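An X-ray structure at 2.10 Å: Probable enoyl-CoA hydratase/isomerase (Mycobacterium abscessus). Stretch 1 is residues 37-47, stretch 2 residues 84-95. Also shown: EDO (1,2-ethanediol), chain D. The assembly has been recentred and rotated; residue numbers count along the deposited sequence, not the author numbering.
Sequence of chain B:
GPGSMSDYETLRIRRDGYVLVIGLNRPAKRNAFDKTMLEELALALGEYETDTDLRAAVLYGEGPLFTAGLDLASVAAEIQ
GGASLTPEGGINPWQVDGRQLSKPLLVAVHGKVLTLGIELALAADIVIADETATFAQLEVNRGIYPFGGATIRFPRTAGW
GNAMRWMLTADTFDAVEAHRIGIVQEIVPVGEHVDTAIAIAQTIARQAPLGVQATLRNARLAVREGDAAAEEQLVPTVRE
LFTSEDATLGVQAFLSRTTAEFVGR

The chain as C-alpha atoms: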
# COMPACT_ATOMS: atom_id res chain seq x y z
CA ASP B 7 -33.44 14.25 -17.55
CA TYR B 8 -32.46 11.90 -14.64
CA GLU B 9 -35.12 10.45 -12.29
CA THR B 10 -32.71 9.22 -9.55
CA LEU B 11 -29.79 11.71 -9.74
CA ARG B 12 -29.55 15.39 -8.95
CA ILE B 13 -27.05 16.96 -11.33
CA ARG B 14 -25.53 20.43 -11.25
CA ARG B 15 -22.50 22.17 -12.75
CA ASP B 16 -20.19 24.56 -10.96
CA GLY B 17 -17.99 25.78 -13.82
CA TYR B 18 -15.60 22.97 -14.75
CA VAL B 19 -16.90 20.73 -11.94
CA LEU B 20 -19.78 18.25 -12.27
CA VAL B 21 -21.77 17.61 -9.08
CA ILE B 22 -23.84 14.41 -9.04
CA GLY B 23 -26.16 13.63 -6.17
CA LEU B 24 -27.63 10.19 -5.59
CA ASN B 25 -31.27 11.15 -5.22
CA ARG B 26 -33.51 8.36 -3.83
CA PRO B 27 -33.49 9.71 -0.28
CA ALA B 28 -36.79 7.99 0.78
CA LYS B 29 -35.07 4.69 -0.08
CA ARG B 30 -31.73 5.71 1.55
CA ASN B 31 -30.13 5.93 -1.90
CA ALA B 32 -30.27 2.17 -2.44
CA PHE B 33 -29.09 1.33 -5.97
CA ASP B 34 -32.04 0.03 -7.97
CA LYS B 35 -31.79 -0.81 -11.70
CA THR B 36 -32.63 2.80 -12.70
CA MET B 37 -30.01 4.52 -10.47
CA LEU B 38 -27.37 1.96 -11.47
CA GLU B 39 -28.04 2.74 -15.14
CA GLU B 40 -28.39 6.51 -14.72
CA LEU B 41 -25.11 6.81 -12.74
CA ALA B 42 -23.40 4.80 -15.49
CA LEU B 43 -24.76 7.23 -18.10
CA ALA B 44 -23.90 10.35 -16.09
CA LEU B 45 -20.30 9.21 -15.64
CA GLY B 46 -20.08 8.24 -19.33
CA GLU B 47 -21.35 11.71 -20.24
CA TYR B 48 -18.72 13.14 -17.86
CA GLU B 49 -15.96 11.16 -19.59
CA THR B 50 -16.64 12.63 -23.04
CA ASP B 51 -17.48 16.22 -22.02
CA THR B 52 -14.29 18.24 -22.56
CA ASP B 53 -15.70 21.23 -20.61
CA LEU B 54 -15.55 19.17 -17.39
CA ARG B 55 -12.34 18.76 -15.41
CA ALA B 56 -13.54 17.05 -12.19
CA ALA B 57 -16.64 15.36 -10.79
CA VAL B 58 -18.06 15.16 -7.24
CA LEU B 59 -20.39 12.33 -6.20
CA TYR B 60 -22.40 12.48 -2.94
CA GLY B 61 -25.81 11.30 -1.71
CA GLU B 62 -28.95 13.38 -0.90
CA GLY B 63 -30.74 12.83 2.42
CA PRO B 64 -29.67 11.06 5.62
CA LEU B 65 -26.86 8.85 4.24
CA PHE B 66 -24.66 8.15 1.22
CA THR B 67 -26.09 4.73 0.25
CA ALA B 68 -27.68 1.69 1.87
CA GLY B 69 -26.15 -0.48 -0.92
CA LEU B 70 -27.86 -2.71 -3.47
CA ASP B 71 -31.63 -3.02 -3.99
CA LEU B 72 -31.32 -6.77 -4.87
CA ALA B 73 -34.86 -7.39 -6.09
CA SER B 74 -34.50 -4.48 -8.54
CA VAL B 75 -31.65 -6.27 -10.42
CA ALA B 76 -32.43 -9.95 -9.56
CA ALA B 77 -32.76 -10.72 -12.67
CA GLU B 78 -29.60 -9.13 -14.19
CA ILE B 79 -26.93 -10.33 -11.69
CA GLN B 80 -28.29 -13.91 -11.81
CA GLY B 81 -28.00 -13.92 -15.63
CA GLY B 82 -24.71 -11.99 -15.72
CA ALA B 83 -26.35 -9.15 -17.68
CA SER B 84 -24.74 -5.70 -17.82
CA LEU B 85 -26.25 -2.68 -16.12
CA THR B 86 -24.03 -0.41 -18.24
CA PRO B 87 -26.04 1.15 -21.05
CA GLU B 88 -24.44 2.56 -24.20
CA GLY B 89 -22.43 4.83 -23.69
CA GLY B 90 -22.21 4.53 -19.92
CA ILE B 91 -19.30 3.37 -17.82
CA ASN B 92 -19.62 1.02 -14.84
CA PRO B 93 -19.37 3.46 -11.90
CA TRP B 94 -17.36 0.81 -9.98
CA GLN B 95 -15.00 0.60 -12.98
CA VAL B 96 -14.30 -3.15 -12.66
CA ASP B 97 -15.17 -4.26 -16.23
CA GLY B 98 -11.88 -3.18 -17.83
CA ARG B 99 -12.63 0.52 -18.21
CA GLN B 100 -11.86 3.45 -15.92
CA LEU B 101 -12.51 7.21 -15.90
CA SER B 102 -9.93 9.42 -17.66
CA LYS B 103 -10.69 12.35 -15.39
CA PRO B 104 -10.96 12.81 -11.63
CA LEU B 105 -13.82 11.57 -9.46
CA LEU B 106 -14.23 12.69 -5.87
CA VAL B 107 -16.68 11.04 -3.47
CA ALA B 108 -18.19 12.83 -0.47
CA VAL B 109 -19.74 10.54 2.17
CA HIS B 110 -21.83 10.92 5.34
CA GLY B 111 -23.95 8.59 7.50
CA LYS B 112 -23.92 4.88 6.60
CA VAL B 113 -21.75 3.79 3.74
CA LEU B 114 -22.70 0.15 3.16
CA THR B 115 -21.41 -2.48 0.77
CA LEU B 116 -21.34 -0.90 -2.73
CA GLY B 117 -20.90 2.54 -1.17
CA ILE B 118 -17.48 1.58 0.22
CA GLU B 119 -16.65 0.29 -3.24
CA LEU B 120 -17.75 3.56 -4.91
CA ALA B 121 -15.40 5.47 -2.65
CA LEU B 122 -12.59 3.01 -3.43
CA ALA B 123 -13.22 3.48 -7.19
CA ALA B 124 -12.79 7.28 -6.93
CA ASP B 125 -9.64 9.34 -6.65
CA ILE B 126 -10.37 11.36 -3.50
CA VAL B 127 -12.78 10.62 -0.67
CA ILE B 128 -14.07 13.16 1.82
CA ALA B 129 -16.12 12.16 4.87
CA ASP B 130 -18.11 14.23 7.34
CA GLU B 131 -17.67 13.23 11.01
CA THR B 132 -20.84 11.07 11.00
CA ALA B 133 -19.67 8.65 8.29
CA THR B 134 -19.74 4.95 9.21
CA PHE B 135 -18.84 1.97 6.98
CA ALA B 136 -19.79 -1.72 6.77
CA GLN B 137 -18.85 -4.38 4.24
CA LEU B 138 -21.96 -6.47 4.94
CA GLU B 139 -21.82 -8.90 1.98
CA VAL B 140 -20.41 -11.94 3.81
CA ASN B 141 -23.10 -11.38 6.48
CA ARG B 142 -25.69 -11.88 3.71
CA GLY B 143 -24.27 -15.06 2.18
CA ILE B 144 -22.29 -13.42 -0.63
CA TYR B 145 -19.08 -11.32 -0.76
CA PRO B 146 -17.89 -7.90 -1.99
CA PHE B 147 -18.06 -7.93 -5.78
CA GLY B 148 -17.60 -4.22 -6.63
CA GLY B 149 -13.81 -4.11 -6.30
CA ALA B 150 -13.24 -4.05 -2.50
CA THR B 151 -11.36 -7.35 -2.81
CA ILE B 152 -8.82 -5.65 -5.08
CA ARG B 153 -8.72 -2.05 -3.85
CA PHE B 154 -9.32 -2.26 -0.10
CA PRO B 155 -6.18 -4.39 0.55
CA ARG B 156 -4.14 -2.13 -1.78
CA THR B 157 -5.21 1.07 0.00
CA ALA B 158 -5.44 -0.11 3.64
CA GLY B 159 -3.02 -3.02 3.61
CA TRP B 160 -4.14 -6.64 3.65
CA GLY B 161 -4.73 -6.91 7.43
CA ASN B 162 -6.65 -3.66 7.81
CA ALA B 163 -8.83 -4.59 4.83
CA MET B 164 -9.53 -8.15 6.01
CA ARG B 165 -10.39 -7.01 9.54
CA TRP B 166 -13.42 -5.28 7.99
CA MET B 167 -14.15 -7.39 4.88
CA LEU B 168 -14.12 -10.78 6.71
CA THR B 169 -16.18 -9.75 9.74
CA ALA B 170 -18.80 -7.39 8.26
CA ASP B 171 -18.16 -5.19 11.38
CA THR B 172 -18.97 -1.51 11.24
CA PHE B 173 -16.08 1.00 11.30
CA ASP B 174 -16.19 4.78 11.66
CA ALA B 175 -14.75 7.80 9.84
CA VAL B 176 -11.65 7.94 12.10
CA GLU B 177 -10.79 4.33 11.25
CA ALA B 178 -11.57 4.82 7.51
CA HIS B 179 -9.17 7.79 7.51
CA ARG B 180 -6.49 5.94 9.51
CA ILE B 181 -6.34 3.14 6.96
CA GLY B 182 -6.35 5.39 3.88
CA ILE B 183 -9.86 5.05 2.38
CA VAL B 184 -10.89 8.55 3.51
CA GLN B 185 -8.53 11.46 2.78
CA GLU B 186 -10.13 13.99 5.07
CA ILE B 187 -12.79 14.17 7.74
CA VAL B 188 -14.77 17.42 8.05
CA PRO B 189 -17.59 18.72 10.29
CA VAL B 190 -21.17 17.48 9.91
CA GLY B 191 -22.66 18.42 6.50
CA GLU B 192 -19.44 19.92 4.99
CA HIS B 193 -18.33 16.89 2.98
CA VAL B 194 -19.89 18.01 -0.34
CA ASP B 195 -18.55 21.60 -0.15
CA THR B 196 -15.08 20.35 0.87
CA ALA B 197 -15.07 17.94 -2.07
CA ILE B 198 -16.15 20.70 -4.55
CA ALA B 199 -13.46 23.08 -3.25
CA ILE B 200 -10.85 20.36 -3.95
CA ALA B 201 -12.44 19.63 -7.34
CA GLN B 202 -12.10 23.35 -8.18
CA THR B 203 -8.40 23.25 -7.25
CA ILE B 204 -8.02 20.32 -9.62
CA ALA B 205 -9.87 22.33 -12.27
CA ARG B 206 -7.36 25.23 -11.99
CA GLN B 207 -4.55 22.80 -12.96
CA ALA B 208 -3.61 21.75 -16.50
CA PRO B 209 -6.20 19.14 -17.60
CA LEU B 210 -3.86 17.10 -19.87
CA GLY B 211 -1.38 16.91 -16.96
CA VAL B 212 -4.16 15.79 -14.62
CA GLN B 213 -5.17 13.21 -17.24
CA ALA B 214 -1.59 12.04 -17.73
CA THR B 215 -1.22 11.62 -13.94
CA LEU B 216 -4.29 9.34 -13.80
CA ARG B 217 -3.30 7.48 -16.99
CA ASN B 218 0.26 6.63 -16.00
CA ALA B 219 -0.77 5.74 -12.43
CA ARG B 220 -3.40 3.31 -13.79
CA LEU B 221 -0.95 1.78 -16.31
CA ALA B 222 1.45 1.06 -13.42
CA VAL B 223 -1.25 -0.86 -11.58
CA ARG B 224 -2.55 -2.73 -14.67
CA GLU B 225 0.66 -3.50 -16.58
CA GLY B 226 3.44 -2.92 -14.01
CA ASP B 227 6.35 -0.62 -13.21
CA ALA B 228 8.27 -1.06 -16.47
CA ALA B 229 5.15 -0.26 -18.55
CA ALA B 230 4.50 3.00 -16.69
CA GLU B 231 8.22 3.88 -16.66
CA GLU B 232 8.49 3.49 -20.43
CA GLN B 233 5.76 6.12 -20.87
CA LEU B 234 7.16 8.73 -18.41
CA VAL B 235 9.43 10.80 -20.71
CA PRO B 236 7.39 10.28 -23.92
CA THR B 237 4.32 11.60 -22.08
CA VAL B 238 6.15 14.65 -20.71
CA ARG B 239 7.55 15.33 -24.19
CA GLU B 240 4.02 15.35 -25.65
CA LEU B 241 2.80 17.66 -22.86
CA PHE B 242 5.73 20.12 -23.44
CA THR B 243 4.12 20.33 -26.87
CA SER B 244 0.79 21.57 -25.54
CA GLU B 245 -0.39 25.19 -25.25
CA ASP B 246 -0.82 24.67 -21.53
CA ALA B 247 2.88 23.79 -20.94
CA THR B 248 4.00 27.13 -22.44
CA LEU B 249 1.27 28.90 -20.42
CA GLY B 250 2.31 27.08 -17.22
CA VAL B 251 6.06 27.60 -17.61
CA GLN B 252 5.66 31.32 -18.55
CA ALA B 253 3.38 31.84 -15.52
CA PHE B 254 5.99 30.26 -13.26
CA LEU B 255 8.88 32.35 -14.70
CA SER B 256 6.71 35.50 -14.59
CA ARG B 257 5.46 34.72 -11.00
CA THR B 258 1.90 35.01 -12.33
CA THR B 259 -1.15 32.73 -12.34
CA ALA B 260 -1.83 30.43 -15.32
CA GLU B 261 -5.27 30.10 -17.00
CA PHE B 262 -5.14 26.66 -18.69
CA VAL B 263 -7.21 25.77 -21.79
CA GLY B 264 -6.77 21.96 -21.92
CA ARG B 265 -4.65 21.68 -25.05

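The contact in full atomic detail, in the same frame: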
# COMPACT_ATOMS: atom_id res chain seq x y z
N MET B 37 -31.14 3.70 -10.94
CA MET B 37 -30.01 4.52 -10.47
C MET B 37 -28.65 3.94 -10.88
O MET B 37 -27.73 4.68 -11.20
CB MET B 37 -30.05 4.78 -8.97
CG MET B 37 -29.19 6.00 -8.57
SD MET B 37 -29.49 6.63 -6.92
CE MET B 37 -29.16 5.18 -5.90
N LEU B 38 -28.54 2.61 -10.88
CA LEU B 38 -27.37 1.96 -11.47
C LEU B 38 -27.11 2.44 -12.89
O LEU B 38 -25.99 2.86 -13.22
CB LEU B 38 -27.52 0.43 -11.44
CG LEU B 38 -27.34 -0.15 -10.04
CD1 LEU B 38 -27.80 -1.60 -9.98
CD2 LEU B 38 -25.88 -0.02 -9.62
N GLU B 39 -28.16 2.40 -13.72
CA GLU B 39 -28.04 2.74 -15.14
C GLU B 39 -27.84 4.24 -15.37
O GLU B 39 -27.04 4.64 -16.21
CB GLU B 39 -29.25 2.19 -15.94
CG GLU B 39 -29.34 0.65 -15.84
CD GLU B 39 -30.30 0.02 -16.83
OE1 GLU B 39 -31.29 0.66 -17.24
OE2 GLU B 39 -30.07 -1.16 -17.19
N GLU B 40 -28.54 5.07 -14.60
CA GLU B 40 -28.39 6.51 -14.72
C GLU B 40 -26.98 6.97 -14.31
O GLU B 40 -26.35 7.77 -15.02
CB GLU B 40 -29.47 7.24 -13.92
CG GLU B 40 -30.86 7.11 -14.59
CD GLU B 40 -31.88 8.09 -14.05
OE1 GLU B 40 -31.78 8.52 -12.88
OE2 GLU B 40 -32.79 8.43 -14.83
N LEU B 41 -26.47 6.46 -13.18
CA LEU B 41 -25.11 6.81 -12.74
C LEU B 41 -24.06 6.41 -13.78
O LEU B 41 -23.13 7.17 -14.07
CB LEU B 41 -24.78 6.20 -11.37
CG LEU B 41 -23.44 6.63 -10.74
CD1 LEU B 41 -23.35 8.15 -10.70
CD2 LEU B 41 -23.21 6.02 -9.33
N ALA B 42 -24.23 5.23 -14.36
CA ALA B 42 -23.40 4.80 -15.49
C ALA B 42 -23.43 5.79 -16.65
O ALA B 42 -22.38 6.17 -17.18
CB ALA B 42 -23.82 3.38 -15.97
N LEU B 43 -24.63 6.25 -17.01
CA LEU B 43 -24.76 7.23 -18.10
C LEU B 43 -24.11 8.57 -17.73
O LEU B 43 -23.34 9.13 -18.52
CB LEU B 43 -26.23 7.45 -18.47
CG LEU B 43 -26.90 6.27 -19.18
CD1 LEU B 43 -28.43 6.47 -19.36
CD2 LEU B 43 -26.23 6.03 -20.55
N ALA B 44 -24.41 9.06 -16.53
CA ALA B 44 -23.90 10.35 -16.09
C ALA B 44 -22.38 10.37 -16.14
O ALA B 44 -21.77 11.32 -16.64
CB ALA B 44 -24.41 10.68 -14.68
N LEU B 45 -21.76 9.30 -15.65
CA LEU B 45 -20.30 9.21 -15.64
C LEU B 45 -19.74 9.03 -17.04
O LEU B 45 -18.66 9.53 -17.34
CB LEU B 45 -19.84 8.11 -14.70
CG LEU B 45 -20.10 8.41 -13.21
CD1 LEU B 45 -19.66 7.24 -12.34
CD2 LEU B 45 -19.39 9.71 -12.77
N GLY B 46 -20.48 8.36 -17.92
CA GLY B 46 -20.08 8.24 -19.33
C GLY B 46 -20.15 9.59 -20.05
O GLY B 46 -19.25 9.95 -20.81
N GLU B 47 -21.22 10.33 -19.79
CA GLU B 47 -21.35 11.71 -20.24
C GLU B 47 -20.16 12.55 -19.73
O GLU B 47 -19.56 13.32 -20.49
CB GLU B 47 -22.66 12.31 -19.74
CG GLU B 47 -23.21 13.45 -20.55
CD GLU B 47 -24.41 13.03 -21.38
OE1 GLU B 47 -25.45 12.64 -20.77
OE2 GLU B 47 -24.32 13.07 -22.63
N SER B 84 -25.40 -6.96 -18.14
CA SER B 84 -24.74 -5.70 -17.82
C SER B 84 -25.77 -4.64 -17.46
O SER B 84 -26.84 -4.56 -18.06
CB SER B 84 -23.89 -5.23 -19.00
OG SER B 84 -23.03 -4.17 -18.62
N LEU B 85 -25.45 -3.84 -16.45
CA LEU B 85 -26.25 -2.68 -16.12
C LEU B 85 -25.54 -1.40 -16.58
O LEU B 85 -25.81 -0.31 -16.07
CB LEU B 85 -26.57 -2.67 -14.63
CG LEU B 85 -27.54 -3.82 -14.31
CD1 LEU B 85 -27.23 -4.51 -12.99
CD2 LEU B 85 -28.98 -3.32 -14.37
N THR B 86 -24.65 -1.55 -17.57
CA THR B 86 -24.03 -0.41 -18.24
C THR B 86 -24.71 -0.20 -19.59
O THR B 86 -24.51 -0.98 -20.51
CB THR B 86 -22.52 -0.64 -18.44
OG1 THR B 86 -21.92 -1.05 -17.21
CG2 THR B 86 -21.83 0.63 -18.97
N PRO B 87 -25.53 0.86 -19.71
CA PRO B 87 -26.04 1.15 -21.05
C PRO B 87 -24.95 1.74 -21.94
O PRO B 87 -23.91 2.18 -21.44
CB PRO B 87 -27.15 2.19 -20.81
CG PRO B 87 -27.30 2.32 -19.34
CD PRO B 87 -26.04 1.81 -18.71
N GLU B 88 -25.21 1.75 -23.26
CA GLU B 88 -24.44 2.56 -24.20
C GLU B 88 -24.76 4.01 -23.87
O GLU B 88 -25.89 4.28 -23.51
CB GLU B 88 -24.88 2.25 -25.65
N GLY B 89 -23.84 4.98 -23.89
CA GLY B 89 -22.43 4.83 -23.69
C GLY B 89 -22.22 5.27 -22.24
O GLY B 89 -21.82 6.41 -21.94
N GLY B 90 -22.54 4.35 -21.33
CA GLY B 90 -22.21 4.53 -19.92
C GLY B 90 -20.85 3.93 -19.61
O GLY B 90 -20.20 3.35 -20.48
N ILE B 91 -20.42 4.10 -18.36
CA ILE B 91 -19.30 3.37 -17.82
C ILE B 91 -19.69 2.84 -16.44
O ILE B 91 -20.30 3.56 -15.66
CB ILE B 91 -18.03 4.25 -17.69
CG1 ILE B 91 -16.86 3.42 -17.18
CG2 ILE B 91 -18.27 5.49 -16.76
CD1 ILE B 91 -15.54 4.17 -17.23
N ASN B 92 -19.36 1.58 -16.16
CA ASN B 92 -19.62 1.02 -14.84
C ASN B 92 -19.03 1.95 -13.77
O ASN B 92 -17.83 2.19 -13.76
CB ASN B 92 -19.07 -0.42 -14.73
CG ASN B 92 -19.41 -1.08 -13.42
OD1 ASN B 92 -19.71 -0.41 -12.45
ND2 ASN B 92 -19.32 -2.39 -13.38
N PRO B 93 -19.88 2.52 -12.90
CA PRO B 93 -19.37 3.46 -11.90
C PRO B 93 -18.30 2.85 -11.00
O PRO B 93 -17.40 3.56 -10.58
CB PRO B 93 -20.61 3.85 -11.09
CG PRO B 93 -21.75 3.65 -12.06
CD PRO B 93 -21.35 2.41 -12.84
N TRP B 94 -18.38 1.54 -10.75
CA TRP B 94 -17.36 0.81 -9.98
C TRP B 94 -16.11 0.46 -10.79
O TRP B 94 -15.08 0.05 -10.22
CB TRP B 94 -17.98 -0.45 -9.32
CG TRP B 94 -18.91 -0.06 -8.24
CD1 TRP B 94 -18.63 0.04 -6.92
CD2 TRP B 94 -20.27 0.37 -8.40
NE1 TRP B 94 -19.75 0.48 -6.23
CE2 TRP B 94 -20.77 0.68 -7.12
CE3 TRP B 94 -21.13 0.49 -9.50
CZ2 TRP B 94 -22.07 1.12 -6.92
CZ3 TRP B 94 -22.43 0.93 -9.29
CH2 TRP B 94 -22.88 1.24 -8.02
N GLN B 95 -16.18 0.64 -12.11
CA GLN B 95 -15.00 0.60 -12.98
C GLN B 95 -14.17 -0.70 -12.80
O GLN B 95 -12.94 -0.67 -12.72
CB GLN B 95 -14.15 1.84 -12.77
CG GLN B 95 -14.91 3.15 -13.02
CD GLN B 95 -14.15 4.37 -12.55
OE1 GLN B 95 -13.06 4.67 -13.04
NE2 GLN B 95 -14.71 5.09 -11.59
C1 EDO D . -21.04 -3.84 -10.04
O1 EDO D . -20.45 -4.40 -11.24
C2 EDO D . -22.56 -3.64 -10.18
O2 EDO D . -23.15 -4.50 -11.18
O HOH W 1 -24.69 0.28 -13.87

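An irregular segment, residues 84-95, lies along one side of the helix that carries residues 37-47, and together they bury 726 Å². Leu85, Leu38 and Pro93 cover the most surface, and the contact is largely apolar. Leu38 points its CA-to-CB bond toward the segment and, with chi1 m and chi2 t, reaches two partners far apart in the loop: its CD1 lies 4.2 Å from CD1 of Leu85, and its CD2 lies 3.6 Å from CZ3 of Trp94, meeting that indole obliquely. A branched side chain suits this position because its two methyl groups meet different neighbours. Leu85 is also flanked by Glu39, a partly exposed residue whose CG lies 3.7 Å from Leu85 O and whose OE2 lies 3.7 Å from Leu85 CD2. Backbone polarity here is met by water 1, which donates to Leu85 O at 2.5 Å and, more weakly, to Leu38 O at 3.0 Å, bridging helix and loop.

Pro93 opens the central part of a type I turn from Asn92 to Gln95, a position that its phi of -58° fits well. Its CA-to-CB bond points toward the helix, and the ring touches residues one turn apart: CG lies 3.7 Å from CG of Leu41, and CB lies 3.7 Å from CD1 of Leu45. The small Ala42 lets the loop come close, its CB lying 4.1 Å from CD of Pro93 and 3.9 Å from CD of Pro87. The CA-to-CB bond of Asn92 points away from the helix, and its side chain steadies the turn instead, its OD1 accepting a hydrogen bond from Trp94 N at 2.9 Å; its ND2 donates to O1 of the ethanediol at 3.1 Å.

The one direct hydrogen bond between the stretches runs from Ile91 N to Ala42 O, 3.1 Å long with an angle of 158°. Ala42 O also accepts the helical bond from Gly46 N at 3.0 Å, so this carbonyl serves both helix and loop. A CA-H...O contact from Ala42 CA to Ile91 O, 3.3 Å, reinforces the join. CA of Leu43 and CA of Gly90 are 4.1 Å apart, where a CB on Gly90 would be tight, 3.0 Å from Ala42 C. Gly46 also suits its place: its CA lies 3.6 Å from Gly89 O, and a CB there would clash, 2.2 Å from Gly89 O and 3.0 Å from Gly90 CA. Beside this crossing, CG2 of Ile91 packs 3.7 Å from CB of Leu45. Toward the more open side, Leu43 extends CD2 to 4.0 Å from CB of Pro87 and 3.5 Å from Glu88 O, the carbonyl of the cis peptide that joins Glu88 to Gly89.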